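Local coordinates for genome polyprotein (Chicken sicinivirus JSY, PDB 6QWT) that is the 3Dpol part of the polyprotein, an RNA-dependent RNA polymerase that probably copies the viral RNA genome during replication, at residues S239-S243 with T357-V361; V245-I249 with N304-I310; L312-T318 with F348-Y353. The contacts are given in a common frame with arbitrary orientation. Numbering follows the deposited sequence.

Contact 1 of 3, residues S239-S243 with T357-V361; sequences STIPS and TNYKV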
loop_
_atom_site.group_PDB
_atom_site.type_symbol
_atom_site.label_atom_id
_atom_site.label_comp_id
_atom_site.label_asym_id
_atom_site.label_seq_id
_atom_site.Cartn_x
_atom_site.Cartn_y
_atom_site.Cartn_z
ATOM N N SER A 239 -6.563 -10.435 2.765
ATOM C CA SER A 239 -7.026 -11.811 2.883
ATOM C C SER A 239 -8.360 -12.056 2.191
ATOM O O SER A 239 -8.612 -13.177 1.736
ATOM C CB SER A 239 -7.151 -12.206 4.361
ATOM O OG SER A 239 -5.877 -12.296 4.974
ATOM N N THR A 240 -9.209 -11.037 2.083
ATOM C CA THR A 240 -10.574 -11.216 1.612
ATOM C C THR A 240 -10.730 -11.054 0.104
ATOM O O THR A 240 -11.816 -11.331 -0.419
ATOM C CB THR A 240 -11.505 -10.230 2.323
ATOM O OG1 THR A 240 -10.971 -8.905 2.207
ATOM C CG2 THR A 240 -11.632 -10.592 3.795
ATOM N N ILE A 241 -9.695 -10.613 -0.604
ATOM C CA ILE A 241 -9.790 -10.446 -2.053
ATOM C C ILE A 241 -9.969 -11.817 -2.692
ATOM O O ILE A 241 -9.134 -12.712 -2.487
ATOM C CB ILE A 241 -8.559 -9.731 -2.625
ATOM C CG1 ILE A 241 -8.599 -8.240 -2.290
ATOM C CG2 ILE A 241 -8.493 -9.928 -4.130
ATOM C CD1 ILE A 241 -7.262 -7.559 -2.467
ATOM N N PRO A 242 -11.030 -12.031 -3.459
ATOM C CA PRO A 242 -11.251 -13.345 -4.065
ATOM C C PRO A 242 -10.387 -13.567 -5.297
ATOM O O PRO A 242 -10.037 -12.632 -6.023
ATOM C CB PRO A 242 -12.740 -13.317 -4.428
ATOM C CG PRO A 242 -13.053 -11.884 -4.610
ATOM C CD PRO A 242 -12.173 -11.124 -3.661
ATOM N N SER A 243 -10.049 -14.840 -5.518
ATOM C CA SER A 243 -9.226 -15.218 -6.661
ATOM C C SER A 243 -9.833 -14.741 -7.973
ATOM O O SER A 243 -9.109 -14.333 -8.889
ATOM C CB SER A 243 -9.048 -16.738 -6.695
ATOM O OG SER A 243 -8.014 -17.150 -5.825
ATOM N N THR A 357 -19.687 -11.092 -1.214
ATOM C CA THR A 357 -18.239 -11.228 -1.121
ATOM C C THR A 357 -17.817 -11.554 0.304
ATOM O O THR A 357 -18.660 -11.784 1.178
ATOM C CB THR A 357 -17.534 -9.945 -1.582
ATOM O OG1 THR A 357 -17.673 -8.938 -0.574
ATOM C CG2 THR A 357 -18.124 -9.427 -2.893
ATOM N N ASN A 358 -16.507 -11.575 0.540
ATOM C CA ASN A 358 -15.939 -11.690 1.874
ATOM C C ASN A 358 -15.428 -10.356 2.403
ATOM O O ASN A 358 -14.851 -10.315 3.496
ATOM C CB ASN A 358 -14.804 -12.721 1.878
ATOM C CG ASN A 358 -15.295 -14.135 1.620
ATOM O OD1 ASN A 358 -16.374 -14.522 2.070
ATOM N ND2 ASN A 358 -14.503 -14.914 0.891
ATOM N N TYR A 359 -15.626 -9.271 1.659
ATOM C CA TYR A 359 -15.169 -7.958 2.093
ATOM C C TYR A 359 -15.978 -7.474 3.291
ATOM O O TYR A 359 -17.210 -7.569 3.305
ATOM C CB TYR A 359 -15.294 -6.946 0.957
ATOM C CG TYR A 359 -14.410 -7.187 -0.245
ATOM C CD1 TYR A 359 -13.059 -7.479 -0.101
ATOM C CD2 TYR A 359 -14.928 -7.093 -1.531
ATOM C CE1 TYR A 359 -12.251 -7.682 -1.213
ATOM C CE2 TYR A 359 -14.133 -7.294 -2.640
ATOM C CZ TYR A 359 -12.798 -7.585 -2.478
ATOM O OH TYR A 359 -12.019 -7.780 -3.596
ATOM N N LYS A 360 -15.283 -6.946 4.295
ATOM C CA LYS A 360 -15.905 -6.262 5.426
ATOM C C LYS A 360 -15.408 -4.824 5.399
ATOM O O LYS A 360 -14.219 -4.569 5.617
ATOM C CB LYS A 360 -15.562 -6.937 6.754
ATOM C CG LYS A 360 -16.063 -8.368 6.898
ATOM C CD LYS A 360 -15.536 -8.995 8.190
ATOM C CE LYS A 360 -15.945 -10.456 8.323
ATOM N NZ LYS A 360 -14.860 -11.302 8.910
ATOM N N VAL A 361 -16.303 -3.885 5.125
ATOM C CA VAL A 361 -15.919 -2.504 4.870
ATOM C C VAL A 361 -16.420 -1.622 6.007
ATOM O O VAL A 361 -17.489 -1.867 6.578
ATOM C CB VAL A 361 -16.444 -2.035 3.498
ATOM C CG1 VAL A 361 -17.863 -1.514 3.594
ATOM C CG2 VAL A 361 -15.525 -0.999 2.925
HETATM O O HOH W 1 -14.235 -10.515 -0.864
HETATM O O HOH W 2 -12.458 -13.784 -0.776
#
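The end of helix 237-240 and its link to the next helix meet the turn that leads into strand 360-362, T240 facing N358 with CA atoms 5.4 Å apart. T240 takes the p rotamer, which sets its CG2 3.2 Å from N358 O and its OG1 3.4 Å from Y359 CD1, near the ring plane. The same OG1 is held by the backbone oxygen of N236. Y359, in the m rotamer, starts sideways, but its ring end comes nearer I241 and P242: its OH lies 3.3 Å from P242 CD and 3.7 Å from I241 CG1, and is hydrogen-bonded to S311 OG. The turn presenting this ring is an ST turn, Y359 N donating to T357 OG1 at 3.0 Å, which the p rotamer of T357 permits. The CA-to-CB bond of N358 points toward the other segment, and its ND2 reaches T240 through water: two waters donate to T240 O, each at 2.6 Å, water 1 accepting from N358 N and water 2 from N358 ND2, each at 2.9 Å. A backbone hydrogen bond between S239 and S1 ties this edge of polymerase motif A to the chain's N terminus, consistent with the buried N terminus known from other picornaviral polymerases. No direct hydrogen bond crosses the contact, so its chemistry implies a junction held by aromatic-aliphatic packing and one carbonyl shared between two bridging waters.

Contact 2 of 3, residues V245-I249 with N304-I310; sequences VFKLI and NSMVNNI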
loop_
_atom_site.group_PDB
_atom_site.type_symbol
_atom_site.label_atom_id
_atom_site.label_comp_id
_atom_site.label_asym_id
_atom_site.label_seq_id
_atom_site.Cartn_x
_atom_site.Cartn_y
_atom_site.Cartn_z
ATOM N N VAL A 245 -11.400 -12.169 -8.970
ATOM C CA VAL A 245 -11.140 -10.798 -9.407
ATOM C C VAL A 245 -9.759 -10.694 -10.046
ATOM O O VAL A 245 -9.599 -10.112 -11.127
ATOM C CB VAL A 245 -11.297 -9.817 -8.230
ATOM C CG1 VAL A 245 -11.025 -8.393 -8.691
ATOM C CG2 VAL A 245 -12.689 -9.921 -7.629
ATOM N N PHE A 246 -8.741 -11.260 -9.390
ATOM C CA PHE A 246 -7.395 -11.266 -9.960
ATOM C C PHE A 246 -7.360 -12.012 -11.287
ATOM O O PHE A 246 -6.706 -11.574 -12.240
ATOM C CB PHE A 246 -6.408 -11.901 -8.980
ATOM C CG PHE A 246 -5.821 -10.936 -7.997
ATOM C CD1 PHE A 246 -5.075 -9.855 -8.432
ATOM C CD2 PHE A 246 -6.009 -11.114 -6.636
ATOM C CE1 PHE A 246 -4.529 -8.962 -7.527
ATOM C CE2 PHE A 246 -5.462 -10.226 -5.726
ATOM C CZ PHE A 246 -4.725 -9.149 -6.173
ATOM N N LYS A 247 -8.049 -13.154 -11.358
ATOM C CA LYS A 247 -8.068 -13.941 -12.588
ATOM C C LYS A 247 -8.658 -13.142 -13.745
ATOM O O LYS A 247 -8.112 -13.148 -14.856
ATOM C CB LYS A 247 -8.853 -15.233 -12.361
ATOM C CG LYS A 247 -8.702 -16.265 -13.463
ATOM C CD LYS A 247 -9.819 -17.302 -13.401
ATOM C CE LYS A 247 -10.911 -17.002 -14.422
ATOM N NZ LYS A 247 -12.278 -17.342 -13.927
ATOM N N LEU A 248 -9.768 -12.442 -13.505
ATOM C CA LEU A 248 -10.376 -11.644 -14.565
ATOM C C LEU A 248 -9.476 -10.483 -14.972
ATOM O O LEU A 248 -9.391 -10.143 -16.158
ATOM C CB LEU A 248 -11.747 -11.139 -14.117
ATOM C CG LEU A 248 -12.786 -12.252 -13.957
ATOM C CD1 LEU A 248 -14.064 -11.744 -13.306
ATOM C CD2 LEU A 248 -13.076 -12.896 -15.301
ATOM N N ILE A 249 -8.792 -9.867 -14.008
ATOM C CA ILE A 249 -7.860 -8.793 -14.333
ATOM C C ILE A 249 -6.711 -9.325 -15.177
ATOM O O ILE A 249 -6.257 -8.670 -16.122
ATOM C CB ILE A 249 -7.355 -8.120 -13.043
ATOM C CG1 ILE A 249 -8.476 -7.302 -12.401
ATOM C CG2 ILE A 249 -6.142 -7.242 -13.328
ATOM C CD1 ILE A 249 -8.136 -6.794 -11.022
ATOM N N ASN A 304 -3.753 -4.120 -6.609
ATOM C CA ASN A 304 -4.757 -3.976 -5.559
ATOM C C ASN A 304 -5.704 -2.822 -5.858
ATOM O O ASN A 304 -6.912 -2.924 -5.611
ATOM C CB ASN A 304 -4.087 -3.768 -4.203
ATOM C CG ASN A 304 -3.913 -5.062 -3.435
ATOM O OD1 ASN A 304 -3.630 -6.112 -4.017
ATOM N ND2 ASN A 304 -4.081 -4.994 -2.121
ATOM N N SER A 305 -5.166 -1.708 -6.368
ATOM C CA SER A 305 -6.006 -0.583 -6.777
ATOM C C SER A 305 -7.035 -1.021 -7.803
ATOM O O SER A 305 -8.224 -0.704 -7.687
ATOM C CB SER A 305 -5.146 0.543 -7.352
ATOM O OG SER A 305 -4.373 1.169 -6.349
ATOM N N MET A 306 -6.588 -1.746 -8.830
ATOM C CA MET A 306 -7.514 -2.239 -9.839
ATOM C C MET A 306 -8.548 -3.168 -9.219
ATOM O O MET A 306 -9.743 -3.044 -9.502
ATOM C CB MET A 306 -6.739 -2.928 -10.962
ATOM C CG MET A 306 -5.685 -2.019 -11.581
ATOM S SD MET A 306 -4.722 -2.757 -12.916
ATOM C CE MET A 306 -6.004 -3.274 -14.015
ATOM N N VAL A 307 -8.113 -4.078 -8.340
ATOM C CA VAL A 307 -9.049 -4.954 -7.634
ATOM C C VAL A 307 -10.085 -4.128 -6.880
ATOM O O VAL A 307 -11.290 -4.399 -6.936
ATOM C CB VAL A 307 -8.291 -5.896 -6.681
ATOM C CG1 VAL A 307 -9.258 -6.546 -5.692
ATOM C CG2 VAL A 307 -7.528 -6.947 -7.461
ATOM N N ASN A 308 -9.623 -3.110 -6.157
ATOM C CA ASN A 308 -10.537 -2.273 -5.389
ATOM C C ASN A 308 -11.525 -1.550 -6.300
ATOM O O ASN A 308 -12.725 -1.499 -6.007
ATOM C CB ASN A 308 -9.729 -1.279 -4.560
ATOM C CG ASN A 308 -10.426 -0.882 -3.289
ATOM O OD1 ASN A 308 -11.644 -1.010 -3.169
ATOM N ND2 ASN A 308 -9.651 -0.436 -2.307
ATOM N N ASN A 309 -11.038 -0.983 -7.408
ATOM C CA ASN A 309 -11.927 -0.309 -8.352
ATOM C C ASN A 309 -12.989 -1.268 -8.875
ATOM O O ASN A 309 -14.183 -0.944 -8.886
ATOM C CB ASN A 309 -11.120 0.277 -9.512
ATOM C CG ASN A 309 -10.653 1.702 -9.250
ATOM O OD1 ASN A 309 -11.178 2.661 -9.826
ATOM N ND2 ASN A 309 -9.652 1.846 -8.388
ATOM N N ILE A 310 -12.567 -2.465 -9.302
ATOM C CA ILE A 310 -13.500 -3.448 -9.854
ATOM C C ILE A 310 -14.543 -3.837 -8.813
ATOM O O ILE A 310 -15.745 -3.905 -9.103
ATOM C CB ILE A 310 -12.736 -4.686 -10.362
ATOM C CG1 ILE A 310 -11.660 -4.288 -11.376
ATOM C CG2 ILE A 310 -13.696 -5.710 -10.942
ATOM C CD1 ILE A 310 -12.116 -4.257 -12.783
#
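V307 lies with its CG2 over one face of the F246 ring, 3.9 Å from the centroid and 20° off the ring normal, a CH-pi contact whose closest atom pair is F246 CE1 to V307 CG2 at 3.6 Å. The same methyl is also 3.6 Å from I249 CD1, so it is held between F246 and I249, while V307 CG1 meets V245 CG1 at 3.9 Å; three residues of 245-249 thus surround V307. I249 spreads the contact along the partner helix: its CG2 is 4.0 Å from M306 CE and its CD1 4.3 Å from I310 CG1. At the other end, N304 OD1 comes to 3.9 Å from F246 CZ, at the ring edge. Apart from F246-N304 the side-chain pairs are apolar, and no hydrogen bond crosses between the segments. The axes of 245-249 and 304-310 approach to 10.2 Å at 107°, so the overlap is confined to roughly one turn or two of each helix. Y77 and F78 of helix 70-81 extend the packing around M306. Such a steep crossing, between the helix that follows motif A and the long helix of motif B, belongs to the palm domain of a picornaviral RNA-dependent RNA polymerase.

Contact 3 of 3, residues L312-T318 with F348-Y353; sequences LLSAMLT and FIADFY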
loop_
_atom_site.group_PDB
_atom_site.type_symbol
_atom_site.label_atom_id
_atom_site.label_comp_id
_atom_site.label_asym_id
_atom_site.label_seq_id
_atom_site.Cartn_x
_atom_site.Cartn_y
_atom_site.Cartn_z
ATOM N N LEU A 312 -15.608 -2.241 -6.046
ATOM C CA LEU A 312 -16.541 -1.149 -5.774
ATOM C C LEU A 312 -17.545 -0.979 -6.906
ATOM O O LEU A 312 -18.748 -0.830 -6.662
ATOM C CB LEU A 312 -15.776 0.153 -5.548
ATOM C CG LEU A 312 -14.941 0.258 -4.273
ATOM C CD1 LEU A 312 -13.874 1.337 -4.426
ATOM C CD2 LEU A 312 -15.830 0.534 -3.065
ATOM N N LEU A 313 -17.065 -0.997 -8.152
ATOM C CA LEU A 313 -17.962 -0.862 -9.294
ATOM C C LEU A 313 -18.980 -1.999 -9.336
ATOM O O LEU A 313 -20.144 -1.783 -9.689
ATOM C CB LEU A 313 -17.151 -0.809 -10.590
ATOM C CG LEU A 313 -16.361 0.483 -10.834
ATOM C CD1 LEU A 313 -15.249 0.271 -11.850
ATOM C CD2 LEU A 313 -17.275 1.607 -11.288
ATOM N N SER A 314 -18.567 -3.217 -8.966
ATOM C CA SER A 314 -19.510 -4.333 -8.968
ATOM C C SER A 314 -20.600 -4.140 -7.920
ATOM O O SER A 314 -21.706 -4.678 -8.063
ATOM C CB SER A 314 -18.773 -5.660 -8.744
ATOM O OG SER A 314 -18.465 -5.861 -7.375
ATOM N N ALA A 315 -20.310 -3.374 -6.866
ATOM C CA ALA A 315 -21.320 -3.039 -5.869
ATOM C C ALA A 315 -22.244 -1.931 -6.361
ATOM O O ALA A 315 -23.466 -2.007 -6.180
ATOM C CB ALA A 315 -20.646 -2.616 -4.561
ATOM N N MET A 316 -21.678 -0.895 -6.979
ATOM C CA MET A 316 -22.491 0.219 -7.447
ATOM C C MET A 316 -23.365 -0.185 -8.631
ATOM O O MET A 316 -24.467 0.352 -8.795
ATOM C CB MET A 316 -21.583 1.403 -7.797
ATOM C CG MET A 316 -20.619 1.785 -6.664
ATOM S SD MET A 316 -19.453 3.126 -7.038
ATOM C CE MET A 316 -19.303 2.940 -8.800
ATOM N N LEU A 317 -22.911 -1.147 -9.438
ATOM C CA LEU A 317 -23.687 -1.595 -10.588
ATOM C C LEU A 317 -25.004 -2.250 -10.188
ATOM O O LEU A 317 -25.913 -2.338 -11.019
ATOM C CB LEU A 317 -22.860 -2.566 -11.433
ATOM C CG LEU A 317 -21.902 -1.907 -12.424
ATOM C CD1 LEU A 317 -20.958 -2.940 -13.015
ATOM C CD2 LEU A 317 -22.677 -1.182 -13.515
ATOM N N THR A 318 -25.128 -2.717 -8.946
ATOM C CA THR A 318 -26.382 -3.284 -8.471
ATOM C C THR A 318 -27.353 -2.230 -7.948
ATOM O O THR A 318 -28.496 -2.570 -7.629
ATOM C CB THR A 318 -26.123 -4.323 -7.372
ATOM O OG1 THR A 318 -25.734 -3.662 -6.163
ATOM C CG2 THR A 318 -25.024 -5.292 -7.794
ATOM N N PHE A 348 -24.935 1.043 1.402
ATOM C CA PHE A 348 -25.345 0.162 0.314
ATOM C C PHE A 348 -24.198 -0.738 -0.130
ATOM O O PHE A 348 -24.396 -1.934 -0.367
ATOM C CB PHE A 348 -25.860 1.000 -0.856
ATOM C CG PHE A 348 -26.318 0.188 -2.031
ATOM C CD1 PHE A 348 -25.434 -0.153 -3.046
ATOM C CD2 PHE A 348 -27.636 -0.229 -2.127
ATOM C CE1 PHE A 348 -25.855 -0.899 -4.129
ATOM C CE2 PHE A 348 -28.063 -0.971 -3.212
ATOM C CZ PHE A 348 -27.172 -1.307 -4.212
ATOM N N ILE A 349 -22.996 -0.176 -0.259
ATOM C CA ILE A 349 -21.846 -0.971 -0.677
ATOM C C ILE A 349 -21.503 -2.008 0.386
ATOM O O ILE A 349 -21.196 -3.165 0.069
ATOM C CB ILE A 349 -20.653 -0.048 -0.989
ATOM C CG1 ILE A 349 -20.968 0.835 -2.198
ATOM C CG2 ILE A 349 -19.383 -0.857 -1.236
ATOM C CD1 ILE A 349 -19.841 1.772 -2.574
ATOM N N ALA A 350 -21.567 -1.618 1.661
ATOM C CA ALA A 350 -21.286 -2.556 2.744
ATOM C C ALA A 350 -22.253 -3.732 2.727
ATOM O O ALA A 350 -21.845 -4.886 2.905
ATOM C CB ALA A 350 -21.346 -1.835 4.091
ATOM N N ASP A 351 -23.544 -3.460 2.508
ATOM C CA ASP A 351 -24.540 -4.528 2.518
ATOM C C ASP A 351 -24.370 -5.456 1.320
ATOM O O ASP A 351 -24.540 -6.675 1.446
ATOM C CB ASP A 351 -25.949 -3.935 2.552
ATOM C CG ASP A 351 -26.242 -3.189 3.845
ATOM O OD1 ASP A 351 -26.936 -2.151 3.792
ATOM O OD2 ASP A 351 -25.776 -3.638 4.915
ATOM N N PHE A 352 -24.039 -4.905 0.149
ATOM C CA PHE A 352 -23.774 -5.758 -1.006
ATOM C C PHE A 352 -22.561 -6.647 -0.767
ATOM O O PHE A 352 -22.572 -7.833 -1.117
ATOM C CB PHE A 352 -23.563 -4.918 -2.267
ATOM C CG PHE A 352 -22.969 -5.700 -3.408
ATOM C CD1 PHE A 352 -23.783 -6.445 -4.247
ATOM C CD2 PHE A 352 -21.599 -5.718 -3.620
ATOM C CE1 PHE A 352 -23.244 -7.179 -5.287
ATOM C CE2 PHE A 352 -21.052 -6.451 -4.657
ATOM C CZ PHE A 352 -21.874 -7.183 -5.492
ATOM N N TYR A 353 -21.496 -6.081 -0.192
ATOM C CA TYR A 353 -20.294 -6.860 0.088
ATOM C C TYR A 353 -20.594 -8.021 1.029
ATOM O O TYR A 353 -20.062 -9.123 0.854
ATOM C CB TYR A 353 -19.212 -5.958 0.686
ATOM C CG TYR A 353 -18.354 -5.236 -0.331
ATOM C CD1 TYR A 353 -17.493 -4.217 0.061
ATOM C CD2 TYR A 353 -18.401 -5.570 -1.680
ATOM C CE1 TYR A 353 -16.700 -3.552 -0.860
ATOM C CE2 TYR A 353 -17.614 -4.908 -2.610
ATOM C CZ TYR A 353 -16.764 -3.899 -2.194
ATOM O OH TYR A 353 -15.973 -3.233 -3.105
#
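The smallest side chain of the interface, A315, is its central bump. Its CB enters a hollow walled by I349 CG2 at 4.0 Å, F352 CD2 at 3.4 Å and Y353 CE2 at 4.3 Å, and its CA sits over the face of the F352 ring, 3.9 Å from the centroid and 26° off the normal, a CH-pi contact. With only a methyl at this position, the backbones come close: A315 and I349 have CA atoms 5.6 Å apart, and the axes of 312-316 and 348-353 pass at 9.4 Å, crossing at 100°. These are the far end of the motif B helix and the helix of motif D, two palm elements that pack on the antiparallel sheet carrying motifs A and C; L312 touches I329, C331 and V336 of that sheet, and I349 touches Y338. Beside the sheet, I349 CD1 fills the gap between L312 CD2 and M316 CG, 4.2 Å from each. F348 and F352, both t at chi1, have CA-to-CB bonds toward the other segment, and their rings pack against A315 and T318. F348 presents its edge, with CE1 3.3 Å from A315 O and CZ 3.4 Å from T318 OG1, oxygens themselves joined by a 2.8 Å hydrogen bond from T318 OG1 to A315 O. F352 CE1 abuts T318 CG2 at 3.6 Å, and F352 CZ lies 3.6 Å from S314 O. Y353 reaches L312, its OH 3.1 Å from L312 N at an angle too poor for a hydrogen bond; that hydroxyl is instead bonded to Y234 OH.

Overall arrangement
From the N terminus, the chain reaches 239-243 just after strand 230-235, then 245-249 on the next helix. Contact 2 closes first, when helix 298-316 returns at 304-310 after 54 intervening residues. The same helix continues into 312-318, and the chain runs through strands 327-332 and 335-340 before 348-353 closes contact 3. Contact 1 closes last, at 357-361, so contacts 2 and 3 sit in series inside its 113-residue loop and none cross. I241 CG2 touches F246 CE2 at 3.4 Å, linking contacts 1 and 2; Y359 CB touches Y353 CD1 at 3.6 Å, linking 1 and 3. Palm motifs A, B and D are thereby tied together.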